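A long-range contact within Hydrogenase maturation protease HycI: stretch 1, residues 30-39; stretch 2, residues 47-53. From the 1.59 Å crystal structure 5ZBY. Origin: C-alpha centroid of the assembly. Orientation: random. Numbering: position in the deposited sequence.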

# COMPACT_ATOMS: atom_id res chain seq x y z
N GLY A 30 -5.13 -4.72 -0.72
CA GLY A 30 -4.73 -3.40 -0.23
C GLY A 30 -5.87 -2.71 0.49
O GLY A 30 -5.65 -2.03 1.50
N VAL A 31 -7.09 -2.86 -0.03
CA VAL A 31 -8.23 -2.20 0.61
C VAL A 31 -8.58 -2.91 1.91
O VAL A 31 -8.93 -2.23 2.91
N LEU A 32 -8.34 -4.22 1.97
CA LEU A 32 -8.55 -4.94 3.23
C LEU A 32 -7.61 -4.36 4.26
O LEU A 32 -8.03 -4.08 5.42
N VAL A 33 -6.36 -4.12 3.85
CA VAL A 33 -5.38 -3.64 4.82
C VAL A 33 -5.78 -2.26 5.32
O VAL A 33 -5.79 -2.02 6.54
N ALA A 34 -6.18 -1.40 4.38
CA ALA A 34 -6.50 -0.03 4.74
C ALA A 34 -7.68 -0.07 5.69
O ALA A 34 -7.68 0.65 6.70
N GLU A 35 -8.69 -0.90 5.39
CA GLU A 35 -9.90 -0.76 6.21
C GLU A 35 -9.61 -1.31 7.57
O GLU A 35 -10.06 -0.75 8.59
N ARG A 36 -8.74 -2.30 7.64
CA ARG A 36 -8.43 -2.85 8.94
C ARG A 36 -7.58 -1.85 9.72
O ARG A 36 -7.76 -1.70 10.95
N LEU A 37 -6.71 -1.11 9.03
CA LEU A 37 -5.86 -0.19 9.76
C LEU A 37 -6.71 0.91 10.36
O LEU A 37 -6.37 1.44 11.44
N LYS A 38 -7.82 1.24 9.70
CA LYS A 38 -8.67 2.33 10.23
C LYS A 38 -9.26 1.95 11.59
O LYS A 38 -9.59 2.83 12.41
N GLU A 39 -9.36 0.65 11.85
CA GLU A 39 -9.93 0.15 13.10
C GLU A 39 -8.87 0.07 14.17
O GLU A 39 -9.19 0.07 15.36
N LEU A 47 -2.41 9.20 8.59
CA LEU A 47 -3.58 9.22 7.75
C LEU A 47 -3.67 7.90 6.99
O LEU A 47 -2.70 7.52 6.35
N ILE A 48 -4.82 7.22 7.08
CA ILE A 48 -5.08 5.98 6.34
C ILE A 48 -6.11 6.27 5.26
O ILE A 48 -7.20 6.80 5.53
N LEU A 49 -5.77 5.94 4.03
CA LEU A 49 -6.68 6.16 2.90
C LEU A 49 -6.97 4.86 2.17
O LEU A 49 -6.06 4.06 1.92
N ASN A 50 -8.23 4.67 1.82
CA ASN A 50 -8.63 3.64 0.86
C ASN A 50 -8.69 4.33 -0.50
O ASN A 50 -9.58 5.16 -0.75
N CYS A 51 -7.73 4.03 -1.36
CA CYS A 51 -7.62 4.72 -2.65
C CYS A 51 -8.33 3.97 -3.79
O CYS A 51 -8.33 4.45 -4.93
N GLY A 52 -8.87 2.80 -3.48
CA GLY A 52 -9.41 1.94 -4.52
C GLY A 52 -8.37 1.73 -5.59
O GLY A 52 -7.21 1.49 -5.29
N GLU A 53 -8.77 1.82 -6.85
CA GLU A 53 -7.83 1.73 -7.93
C GLU A 53 -7.32 3.06 -8.43
O GLU A 53 -6.67 3.13 -9.47

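Helix 30-39 packs across strand 47-50, the two axes approaching to 7.7 Å with their N-to-C directions 142° apart. The backbones come nearest at Ala34 and Asn50, whose CA atoms lie 5.7 Å apart; the alanine CB faces the strand backbone at this point, Ala34 CB lying 3.7 Å from Leu49 O and 4.3 Å from Asn50 CA. Ala34 and Leu37 point from the helix toward the strand, and Ile48 and Asn50 point back, while the CA-to-CB bond of Leu49, between them in sequence, points away. Ile48 (chi1 m, chi2 m) is the main apolar element: its CG2 sits 4.2 Å from Ala34 CB and 4.0 Å from Leu37 CB, Leu37 being m, t.

Polar groups close one margin of this patch. Lys38 leaves the helix sideways, but its m, t, t, m chain brings its end nearer the strand, so that Lys38 CG packs 4.0 Å from Ile48 CG2 and NZ donates a 2.9 Å hydrogen bond to Ile48 O. A main-chain acceptor of the strand is thus satisfied by a side chain of the helix. Glu35 (chi1 m, chi2 m) also starts sideways and brings its carboxylate nearer, where OE2 accepts a weak hydrogen bond from Asn50 ND2 at 3.4 Å; the 161° angle at the hydrogen is favourable, but the distance is long.

Asn50 (chi1 t, chi2 -18°) uses both ends of its amide. While ND2 reaches the helix, Asn50 OD1 accepts from Gly52 N at 3.0 Å, linking Asn50 to Gly52 just beyond it, where phi is a positive 53°. The same Asn50 OD1 lies 3.4 Å from Val31 CG1 (Val31 chi1 m), a contact without a hydrogen bond. Arg36, whose CA-to-CB bond points away from the strand, makes no contact with it; its NH1 forms a salt bridge with Glu39 OE1 at 2.9 Å, and Arg36 NE and NH2 are satisfied elsewhere in the structure.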

# COMPACT_ATOMS: atom_id res chain seq x y z
CB VAL A 31 -9.44 -2.08 -0.32
CG1 VAL A 31 -9.02 -1.29 -1.54
CG2 VAL A 31 -9.98 -3.41 -0.71
CB LEU A 32 -8.32 -6.44 3.05
CG LEU A 32 -9.39 -7.17 2.21
CD1 LEU A 32 -9.01 -8.60 1.95
CD2 LEU A 32 -10.73 -7.09 2.90
CB VAL A 33 -3.97 -3.60 4.23
CG1 VAL A 33 -3.00 -2.92 5.21
CG2 VAL A 33 -3.47 -5.03 3.99
CB ALA A 34 -6.80 0.81 3.50
CB GLU A 35 -11.10 -1.46 5.56
CG GLU A 35 -11.59 -0.66 4.35
CD GLU A 35 -12.11 0.72 4.75
OE1 GLU A 35 -12.86 0.80 5.75
OE2 GLU A 35 -11.76 1.73 4.09
CB ARG A 36 -7.74 -4.20 8.80
CG ARG A 36 -7.36 -4.79 10.13
CD ARG A 36 -8.60 -5.15 10.95
NE ARG A 36 -8.24 -6.00 12.09
CZ ARG A 36 -8.68 -5.83 13.33
NH1 ARG A 36 -9.52 -4.84 13.62
NH2 ARG A 36 -8.29 -6.67 14.28
CB LEU A 37 -4.78 0.43 8.87
CG LEU A 37 -3.59 -0.50 8.63
CD1 LEU A 37 -2.70 0.07 7.51
CD2 LEU A 37 -2.83 -0.63 9.98
CB LYS A 38 -9.78 2.66 9.23
CG LYS A 38 -9.32 3.52 8.04
CD LYS A 38 -10.46 3.67 7.04
CE LYS A 38 -10.04 4.30 5.72
NZ LYS A 38 -9.93 5.76 5.73
CB GLU A 39 -10.56 -1.23 12.89
CG GLU A 39 -11.69 -1.25 11.88
CD GLU A 39 -12.25 -2.63 11.62
OE1 GLU A 39 -11.63 -3.64 12.01
OE2 GLU A 39 -13.33 -2.69 11.00
CB LEU A 47 -3.49 10.38 6.77
CG LEU A 47 -4.52 10.46 5.65
CD1 LEU A 47 -5.96 10.56 6.22
CD2 LEU A 47 -4.22 11.58 4.69
CB ILE A 48 -5.59 4.87 7.26
CG1 ILE A 48 -4.78 4.73 8.55
CG2 ILE A 48 -5.66 3.52 6.46
CD1 ILE A 48 -3.38 4.21 8.31
CB LEU A 49 -6.05 7.12 1.90
CG LEU A 49 -5.82 8.54 2.35
CD1 LEU A 49 -5.03 9.27 1.28
CD2 LEU A 49 -7.20 9.20 2.61
CB ASN A 50 -9.98 3.03 1.28
CG ASN A 50 -10.48 1.98 0.29
OD1 ASN A 50 -10.05 1.90 -0.87
ND2 ASN A 50 -11.40 1.16 0.77
CB CYS A 51 -6.15 4.87 -3.05
SG CYS A 51 -5.27 5.96 -1.91
CB GLU A 53 -8.47 0.93 -9.08
CG GLU A 53 -8.76 -0.52 -8.71
CD GLU A 53 -9.55 -1.19 -9.81
OE1 GLU A 53 -8.96 -1.53 -10.85
OE2 GLU A 53 -10.78 -1.32 -9.65